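Local coordinates for protein succinate dehydrogenase subunit A (Mycolicibacterium smegmatis, PDB 7D6V) that probably oxidises succinate at its bound FAD, as the flavoprotein subunit of a mycobacterial succinate dehydrogenase that passes electrons on to quinone, at residues A[18-29]-A[144-155]; A[52-60]-A[93-101]. All blocks are in the same frame, centred on the assembly; numbering follows the deposited sequence.

Interaction 1 (A[18-29]-A[144-155]); sequences GAGLRAVIEARE and LQQKIVSLQQED. With FAD (flavin-adenine dinucleotide), chain D.
In the Rossmann-type FAD-binding fold, the helix that follows the dinucleotide-binding loop carries L21, I25 and R28 against L144, I148 and L151 of a second helix. The axes of 18-29 and 144-155 run in the same sense, 25° apart and 9.7 Å at closest approach, burying 604 Å². Meshing is knobs-into-holes in both directions: L144 sits among G18, L21, R22 and I25, while I25 sits among L144, K147, I148 and L151. The branches of L144 divide the work. Its CD1 reaches backbone at G18, 3.6 Å from G18 O, and its CD2 meets I25 CD1 at 3.7 Å. I148 CD1 lies 3.6 Å from both V24 CG1 and I25 CG1.

The N-terminal end of helix 18-29 faces the cofactor, where A19 N gives FAD O1P a weak hydrogen bond of 3.4 Å; G20 fits the last glycine of a GxGxxG pattern. Charge takes over at the other end. R28 has CG anti to its own N (chi1 -166°) and bends at chi2, which carries the guanidinium across L151, whose CD2 lies over one face. D155 OD1 meets the guanidinium near its plane, in a salt bridge with R28 NH2 modelled at 2.5 Å, a length too short to be trusted; the carboxylate plane stands 82° to the guanidinium. E154 OE1, 4.0 Å from R28 NH1, may add electrostatic attraction. V24, R28 and I148 also touch I166 of strand 166-169, whereas Q145, Q146 and Q153 hydrogen-bond to the iron-sulfur subunit.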
# COMPACT_ATOMS: atom_id res chain seq x y z
N GLY A 18 -13.17 2.46 -5.59
CA GLY A 18 -13.64 3.82 -5.50
C GLY A 18 -15.12 3.94 -5.83
O GLY A 18 -15.90 4.50 -5.06
N ALA A 19 -15.53 3.35 -6.96
CA ALA A 19 -16.91 3.45 -7.39
C ALA A 19 -17.85 2.77 -6.41
O ALA A 19 -18.87 3.35 -6.00
CB ALA A 19 -17.06 2.85 -8.79
N GLY A 20 -17.51 1.55 -6.00
CA GLY A 20 -18.39 0.82 -5.10
C GLY A 20 -18.52 1.48 -3.74
O GLY A 20 -19.62 1.59 -3.20
N LEU A 21 -17.40 1.93 -3.17
CA LEU A 21 -17.47 2.55 -1.85
C LEU A 21 -18.20 3.89 -1.90
O LEU A 21 -18.97 4.21 -0.99
CB LEU A 21 -16.06 2.71 -1.28
CG LEU A 21 -15.38 1.39 -0.93
CD1 LEU A 21 -14.09 1.61 -0.17
CD2 LEU A 21 -16.33 0.51 -0.13
N ARG A 22 -17.99 4.68 -2.96
CA ARG A 22 -18.73 5.93 -3.09
C ARG A 22 -20.22 5.67 -3.23
O ARG A 22 -21.04 6.39 -2.64
CB ARG A 22 -18.19 6.72 -4.28
CG ARG A 22 -18.57 8.19 -4.27
CD ARG A 22 -18.30 8.81 -2.92
NE ARG A 22 -18.85 10.15 -2.80
CZ ARG A 22 -20.07 10.42 -2.35
NH1 ARG A 22 -20.48 11.68 -2.28
NH2 ARG A 22 -20.87 9.44 -1.97
N ALA A 23 -20.59 4.63 -3.99
CA ALA A 23 -22.00 4.27 -4.12
C ALA A 23 -22.59 3.85 -2.78
O ALA A 23 -23.73 4.18 -2.46
CB ALA A 23 -22.17 3.16 -5.15
N VAL A 24 -21.82 3.09 -1.99
CA VAL A 24 -22.30 2.66 -0.68
C VAL A 24 -22.54 3.86 0.22
O VAL A 24 -23.57 3.95 0.91
CB VAL A 24 -21.30 1.68 -0.04
CG1 VAL A 24 -21.71 1.36 1.38
CG2 VAL A 24 -21.22 0.42 -0.87
N ILE A 25 -21.60 4.81 0.23
CA ILE A 25 -21.76 6.00 1.05
C ILE A 25 -23.00 6.78 0.63
O ILE A 25 -23.80 7.21 1.47
CB ILE A 25 -20.49 6.88 0.98
CG1 ILE A 25 -19.30 6.13 1.57
CG2 ILE A 25 -20.70 8.19 1.69
CD1 ILE A 25 -17.97 6.73 1.22
N GLU A 26 -23.20 6.95 -0.68
CA GLU A 26 -24.35 7.70 -1.16
C GLU A 26 -25.66 7.00 -0.80
O GLU A 26 -26.62 7.65 -0.36
CB GLU A 26 -24.24 7.91 -2.67
CG GLU A 26 -25.43 8.61 -3.29
CD GLU A 26 -25.50 10.08 -2.95
OE1 GLU A 26 -24.53 10.60 -2.35
OE2 GLU A 26 -26.52 10.72 -3.27
N ALA A 27 -25.72 5.68 -0.99
CA ALA A 27 -26.94 4.95 -0.69
C ALA A 27 -27.27 4.99 0.79
O ALA A 27 -28.44 5.09 1.17
CB ALA A 27 -26.81 3.50 -1.17
N ARG A 28 -26.25 4.92 1.65
CA ARG A 28 -26.50 5.06 3.08
C ARG A 28 -26.98 6.46 3.41
O ARG A 28 -27.85 6.64 4.28
CB ARG A 28 -25.24 4.73 3.88
CG ARG A 28 -25.49 4.53 5.36
CD ARG A 28 -25.17 5.78 6.15
NE ARG A 28 -25.14 5.55 7.59
CZ ARG A 28 -25.07 6.52 8.49
NH1 ARG A 28 -25.03 7.79 8.10
NH2 ARG A 28 -25.05 6.24 9.79
N GLU A 29 -26.43 7.48 2.75
CA GLU A 29 -26.88 8.85 3.01
C GLU A 29 -28.35 9.02 2.65
O GLU A 29 -29.10 9.68 3.37
CB GLU A 29 -26.03 9.85 2.23
CG GLU A 29 -24.58 9.92 2.67
CD GLU A 29 -24.40 10.46 4.07
OE1 GLU A 29 -25.21 11.31 4.50
OE2 GLU A 29 -23.44 10.04 4.75
N LEU A 144 -12.19 6.29 1.58
CA LEU A 144 -13.54 5.75 1.45
C LEU A 144 -13.82 4.66 2.48
O LEU A 144 -14.89 4.64 3.09
CB LEU A 144 -13.75 5.24 0.03
CG LEU A 144 -13.79 6.31 -1.05
CD1 LEU A 144 -13.81 5.68 -2.42
CD2 LEU A 144 -14.99 7.22 -0.86
N GLN A 145 -12.86 3.76 2.69
CA GLN A 145 -13.05 2.69 3.66
C GLN A 145 -13.20 3.24 5.08
O GLN A 145 -14.06 2.79 5.85
CB GLN A 145 -11.88 1.71 3.57
CG GLN A 145 -11.64 0.85 4.79
CD GLN A 145 -10.30 0.16 4.74
OE1 GLN A 145 -9.46 0.48 3.90
NE2 GLN A 145 -10.08 -0.79 5.64
N GLN A 146 -12.38 4.23 5.44
CA GLN A 146 -12.48 4.83 6.76
C GLN A 146 -13.77 5.63 6.91
O GLN A 146 -14.31 5.71 8.02
CB GLN A 146 -11.26 5.69 7.04
CG GLN A 146 -10.00 4.87 7.26
CD GLN A 146 -8.74 5.68 7.09
OE1 GLN A 146 -8.78 6.83 6.68
NE2 GLN A 146 -7.61 5.07 7.41
N LYS A 147 -14.28 6.21 5.83
CA LYS A 147 -15.58 6.87 5.88
C LYS A 147 -16.69 5.86 6.13
O LYS A 147 -17.63 6.14 6.88
CB LYS A 147 -15.82 7.65 4.59
CG LYS A 147 -17.18 8.30 4.50
CD LYS A 147 -17.38 9.33 5.59
CE LYS A 147 -18.72 10.02 5.45
NZ LYS A 147 -19.02 10.89 6.60
N ILE A 148 -16.59 4.68 5.51
CA ILE A 148 -17.55 3.61 5.80
C ILE A 148 -17.50 3.23 7.27
O ILE A 148 -18.54 3.05 7.92
CB ILE A 148 -17.28 2.39 4.89
CG1 ILE A 148 -17.40 2.76 3.42
CG2 ILE A 148 -18.22 1.25 5.25
CD1 ILE A 148 -18.81 2.82 2.92
N VAL A 149 -16.29 3.08 7.81
CA VAL A 149 -16.15 2.70 9.21
C VAL A 149 -16.72 3.78 10.13
O VAL A 149 -17.37 3.48 11.14
CB VAL A 149 -14.67 2.40 9.53
CG1 VAL A 149 -14.47 2.28 11.03
CG2 VAL A 149 -14.24 1.13 8.84
N SER A 150 -16.51 5.05 9.78
CA SER A 150 -17.10 6.14 10.54
C SER A 150 -18.62 6.09 10.51
O SER A 150 -19.29 6.30 11.53
CB SER A 150 -16.61 7.48 9.98
OG SER A 150 -17.17 8.57 10.67
N LEU A 151 -19.19 5.81 9.34
CA LEU A 151 -20.65 5.74 9.23
C LEU A 151 -21.21 4.61 10.08
O LEU A 151 -22.25 4.77 10.73
CB LEU A 151 -21.05 5.57 7.76
CG LEU A 151 -20.87 6.83 6.90
CD1 LEU A 151 -21.13 6.52 5.44
CD2 LEU A 151 -21.76 7.94 7.39
N GLN A 152 -20.54 3.46 10.10
CA GLN A 152 -21.05 2.40 10.96
C GLN A 152 -20.77 2.64 12.44
O GLN A 152 -21.49 2.12 13.28
CB GLN A 152 -20.53 1.03 10.54
CG GLN A 152 -19.09 0.92 10.16
CD GLN A 152 -18.81 -0.37 9.41
OE1 GLN A 152 -19.73 -1.05 8.96
NE2 GLN A 152 -17.54 -0.71 9.28
N GLN A 153 -19.76 3.45 12.78
CA GLN A 153 -19.64 3.91 14.16
C GLN A 153 -20.82 4.78 14.57
O GLN A 153 -21.35 4.66 15.68
CB GLN A 153 -18.33 4.67 14.35
CG GLN A 153 -17.11 3.79 14.48
CD GLN A 153 -15.81 4.56 14.32
OE1 GLN A 153 -15.81 5.70 13.87
NE2 GLN A 153 -14.71 3.93 14.69
N GLU A 154 -21.26 5.66 13.67
CA GLU A 154 -22.47 6.44 13.93
C GLU A 154 -23.69 5.54 14.07
O GLU A 154 -24.55 5.77 14.93
CB GLU A 154 -22.70 7.47 12.82
CG GLU A 154 -21.54 8.40 12.56
CD GLU A 154 -21.69 9.18 11.27
OE1 GLU A 154 -22.82 9.60 10.96
OE2 GLU A 154 -20.68 9.35 10.55
N ASP A 155 -23.78 4.51 13.23
CA ASP A 155 -24.87 3.55 13.34
C ASP A 155 -24.82 2.82 14.68
O ASP A 155 -25.87 2.55 15.28
CB ASP A 155 -24.81 2.54 12.19
CG ASP A 155 -25.18 3.16 10.86
OD1 ASP A 155 -25.93 4.16 10.86
OD2 ASP A 155 -24.73 2.64 9.82
PA FAD D . -11.72 -1.79 -8.47
O1A FAD D . -11.63 -0.97 -7.24
O2A FAD D . -10.50 -2.05 -9.26
O5B FAD D . -12.30 -3.21 -8.05
C5B FAD D . -13.65 -3.60 -8.20
C4B FAD D . -14.12 -4.36 -6.97
O4B FAD D . -15.10 -5.33 -7.33
C3B FAD D . -13.02 -5.14 -6.28
O3B FAD D . -13.19 -4.93 -4.88
C2B FAD D . -13.33 -6.58 -6.58
O2B FAD D . -12.90 -7.46 -5.55
C1B FAD D . -14.83 -6.56 -6.68
N9A FAD D . -15.33 -7.69 -7.47
C8A FAD D . -15.00 -7.99 -8.73
N7A FAD D . -15.65 -9.09 -9.14
C5A FAD D . -16.41 -9.52 -8.13
C6A FAD D . -17.34 -10.63 -7.88
N6A FAD D . -17.61 -11.54 -8.83
N1A FAD D . -17.92 -10.70 -6.68
C2A FAD D . -17.68 -9.81 -5.71
N3A FAD D . -16.84 -8.79 -5.87
C4A FAD D . -16.19 -8.59 -7.03
N1 FAD D . -6.36 5.39 -13.37
C2 FAD D . -6.01 6.68 -13.22
O2 FAD D . -6.87 7.55 -13.42
N3 FAD D . -4.79 7.08 -12.87
C4 FAD D . -3.81 6.22 -12.64
O4 FAD D . -2.68 6.61 -12.31
C4X FAD D . -4.09 4.78 -12.77
N5 FAD D . -3.15 3.85 -12.55
C5X FAD D . -3.44 2.55 -12.68
C6 FAD D . -2.45 1.60 -12.45
C7 FAD D . -2.74 0.26 -12.58
C7M FAD D . -1.68 -0.78 -12.33
C8 FAD D . -4.10 -0.17 -12.97
C8M FAD D . -4.41 -1.63 -13.12
C9 FAD D . -5.09 0.77 -13.20
C9A FAD D . -4.80 2.11 -13.07
N10 FAD D . -5.80 3.06 -13.31
C10 FAD D . -5.46 4.41 -13.16
C1' FAD D . -7.15 2.66 -13.68
C2' FAD D . -8.07 2.80 -12.47
O2' FAD D . -7.37 2.44 -11.28
C3' FAD D . -9.28 1.88 -12.56
O3' FAD D . -10.08 2.29 -13.65
C4' FAD D . -10.11 1.97 -11.28
O4' FAD D . -9.33 1.56 -10.17
C5' FAD D . -11.35 1.10 -11.34
O5' FAD D . -11.92 1.10 -10.04
P FAD D . -13.27 0.33 -9.69
O1P FAD D . -13.76 0.87 -8.39
O2P FAD D . -14.18 0.36 -10.86
O3P FAD D . -12.82 -1.20 -9.49

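Interaction 2 (A[52-60]-A[93-101]); sequences GGCAAAMRN and EAPDRVWEL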
# COMPACT_ATOMS: atom_id res chain seq x y z
N GLY A 52 -1.29 8.04 -10.00
CA GLY A 52 -1.32 9.35 -10.61
C GLY A 52 -2.10 10.38 -9.81
O GLY A 52 -1.65 10.84 -8.76
N GLY A 53 -3.28 10.74 -10.30
CA GLY A 53 -4.08 11.74 -9.63
C GLY A 53 -5.51 11.72 -10.13
O GLY A 53 -5.88 10.92 -10.99
N CYS A 54 -6.31 12.62 -9.57
CA CYS A 54 -7.70 12.81 -9.98
C CYS A 54 -7.80 14.08 -10.80
O CYS A 54 -7.43 15.16 -10.32
CB CYS A 54 -8.63 12.89 -8.77
SG CYS A 54 -8.89 11.36 -7.90
N ALA A 55 -8.32 13.97 -12.01
CA ALA A 55 -8.53 15.14 -12.86
C ALA A 55 -9.79 15.86 -12.38
O ALA A 55 -10.90 15.32 -12.48
CB ALA A 55 -8.65 14.72 -14.32
N ALA A 56 -9.62 17.07 -11.86
CA ALA A 56 -10.74 17.86 -11.38
C ALA A 56 -10.42 19.33 -11.57
O ALA A 56 -9.37 19.80 -11.12
CB ALA A 56 -11.04 17.57 -9.90
N ALA A 57 -11.33 20.06 -12.23
CA ALA A 57 -11.12 21.47 -12.53
C ALA A 57 -11.39 22.31 -11.27
O ALA A 57 -12.32 23.11 -11.19
CB ALA A 57 -12.01 21.90 -13.68
N MET A 58 -10.52 22.11 -10.28
CA MET A 58 -10.59 22.88 -9.04
C MET A 58 -9.97 24.27 -9.18
O MET A 58 -10.28 25.14 -8.36
CB MET A 58 -9.91 22.11 -7.91
CG MET A 58 -10.66 20.87 -7.48
SD MET A 58 -9.94 20.04 -6.05
CE MET A 58 -8.29 19.73 -6.64
N ARG A 59 -9.12 24.48 -10.18
CA ARG A 59 -8.50 25.77 -10.48
C ARG A 59 -7.55 26.23 -9.38
O ARG A 59 -7.32 27.43 -9.21
CB ARG A 59 -9.55 26.85 -10.74
CG ARG A 59 -10.49 26.53 -11.89
CD ARG A 59 -11.80 27.28 -11.75
NE ARG A 59 -11.69 28.67 -12.16
CZ ARG A 59 -12.15 29.70 -11.45
NH1 ARG A 59 -12.76 29.48 -10.29
NH2 ARG A 59 -12.00 30.94 -11.90
N ASN A 60 -6.97 25.29 -8.63
CA ASN A 60 -6.09 25.66 -7.53
C ASN A 60 -4.75 26.19 -8.04
O ASN A 60 -4.20 27.14 -7.47
CB ASN A 60 -5.86 24.46 -6.61
CG ASN A 60 -7.11 24.05 -5.88
OD1 ASN A 60 -8.06 24.82 -5.76
ND2 ASN A 60 -7.13 22.82 -5.39
N GLU A 93 -18.91 17.85 -12.22
CA GLU A 93 -19.10 17.33 -10.88
C GLU A 93 -17.83 16.79 -10.24
O GLU A 93 -17.87 16.36 -9.08
CB GLU A 93 -20.17 16.23 -10.88
CG GLU A 93 -21.54 16.72 -11.31
CD GLU A 93 -22.58 15.63 -11.21
OE1 GLU A 93 -22.21 14.48 -10.89
OE2 GLU A 93 -23.77 15.93 -11.44
N ALA A 94 -16.70 16.80 -10.94
CA ALA A 94 -15.46 16.24 -10.42
C ALA A 94 -14.88 17.02 -9.24
O ALA A 94 -14.45 16.40 -8.26
CB ALA A 94 -14.41 16.12 -11.53
N PRO A 95 -14.81 18.36 -9.28
CA PRO A 95 -14.22 19.08 -8.14
C PRO A 95 -14.96 18.86 -6.83
O PRO A 95 -14.32 18.82 -5.77
CB PRO A 95 -14.29 20.55 -8.58
CG PRO A 95 -14.32 20.49 -10.04
CD PRO A 95 -15.13 19.29 -10.38
N ASP A 96 -16.29 18.72 -6.87
CA ASP A 96 -17.06 18.52 -5.64
C ASP A 96 -16.68 17.21 -4.96
O ASP A 96 -16.54 17.16 -3.73
CB ASP A 96 -18.55 18.53 -5.95
CG ASP A 96 -19.07 19.93 -6.21
OD1 ASP A 96 -18.60 20.87 -5.56
OD2 ASP A 96 -19.96 20.07 -7.08
N ARG A 97 -16.52 16.14 -5.73
CA ARG A 97 -16.18 14.84 -5.15
C ARG A 97 -14.79 14.86 -4.53
O ARG A 97 -14.59 14.32 -3.44
CB ARG A 97 -16.29 13.75 -6.21
CG ARG A 97 -17.59 13.79 -7.01
CD ARG A 97 -18.76 13.18 -6.25
NE ARG A 97 -19.35 14.12 -5.30
CZ ARG A 97 -20.24 15.06 -5.62
NH1 ARG A 97 -20.64 15.20 -6.88
NH2 ARG A 97 -20.72 15.87 -4.69
N VAL A 98 -13.84 15.50 -5.19
CA VAL A 98 -12.49 15.61 -4.63
C VAL A 98 -12.51 16.45 -3.36
O VAL A 98 -11.84 16.13 -2.38
CB VAL A 98 -11.52 16.19 -5.68
CG1 VAL A 98 -10.12 16.25 -5.12
CG2 VAL A 98 -11.56 15.35 -6.94
N TRP A 99 -13.29 17.54 -3.36
CA TRP A 99 -13.37 18.37 -2.16
C TRP A 99 -13.99 17.62 -1.00
O TRP A 99 -13.54 17.75 0.14
CB TRP A 99 -14.15 19.65 -2.45
CG TRP A 99 -13.33 20.70 -3.09
CD1 TRP A 99 -12.01 20.92 -2.90
CD2 TRP A 99 -13.78 21.67 -4.04
NE1 TRP A 99 -11.59 21.98 -3.67
CE2 TRP A 99 -12.67 22.46 -4.38
CE3 TRP A 99 -15.01 21.95 -4.63
CZ2 TRP A 99 -12.75 23.51 -5.29
CZ3 TRP A 99 -15.09 22.99 -5.53
CH2 TRP A 99 -13.97 23.76 -5.85
N GLU A 100 -15.04 16.84 -1.26
CA GLU A 100 -15.66 16.09 -0.17
C GLU A 100 -14.83 14.88 0.24
O GLU A 100 -15.07 14.32 1.31
CB GLU A 100 -17.08 15.66 -0.55
CG GLU A 100 -17.17 14.56 -1.58
CD GLU A 100 -18.57 14.41 -2.13
OE1 GLU A 100 -19.41 15.30 -1.89
OE2 GLU A 100 -18.84 13.39 -2.79
N LEU A 101 -13.87 14.46 -0.59
CA LEU A 101 -12.95 13.41 -0.16
C LEU A 101 -12.15 13.83 1.07
O LEU A 101 -11.91 13.01 1.97
CB LEU A 101 -11.99 13.05 -1.29
CG LEU A 101 -12.31 11.82 -2.13
CD1 LEU A 101 -11.24 11.63 -3.19
CD2 LEU A 101 -12.43 10.59 -1.26
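M58 turns CG anti to its carbonyl carbon (chi1 -70°) and then extends through chi2 (-175°), laying the thioether alongside W99 and P95. W99 likewise has CG anti to its carbonyl carbon, and the two side chains run past each other in opposite directions. The sulfur gives a Met-aromatic contact: M58 SD is 4.0 Å from the centroid of the five-membered ring of W99, 32° off the ring normal, hence oblique. M58 CG stands above the same indole toward its rim and also meets P95 CB at 3.8 Å, while M58 SD touches V98 CG1 at 3.9 Å. Further back along 52-60, A56 CB approaches V98 CG2 at 3.7 Å and A94 CB at 4.0 Å. A57, the centre of an inverse gamma turn, brings its O within 3.5 Å of P95 CG. Helix 93-101 is kinked here, since the N atoms of P95 and D96 lack bonds to the preceding turn. The contact is apolar and modest, burying 377 Å².

Around it, C54 pairs through its backbone with A130 of strand 129-130, and A56 with R128 just before that strand; A130 also touches M58 and V98. C54 rests on L429 of helix 427-448 and I140 of helix 136-159, and W99 packs on G127 of the iron-sulfur subunit.

In the fold
From the N terminus, strand 11-14 leads into helix 18-30, the first partner of interaction 1. The chain then passes through 52-60, which includes strand 54-55, and returns in helix 84-102 to close the smaller loop of interaction 2. Helix 136-159 closes the larger loop at 144-155, so interaction 2 is nested inside interaction 1. Their centres lie about 19 Å apart, yet they touch: R22 of helix 18-30 forms a salt bridge with E100 of helix 84-102, and L144 CD2 packs 4.2 Å from L101 CD2. Together they join the helix at the FAD pyrophosphate to the segment whose G52 N makes a weak hydrogen bond to FAD O4 on the flavin.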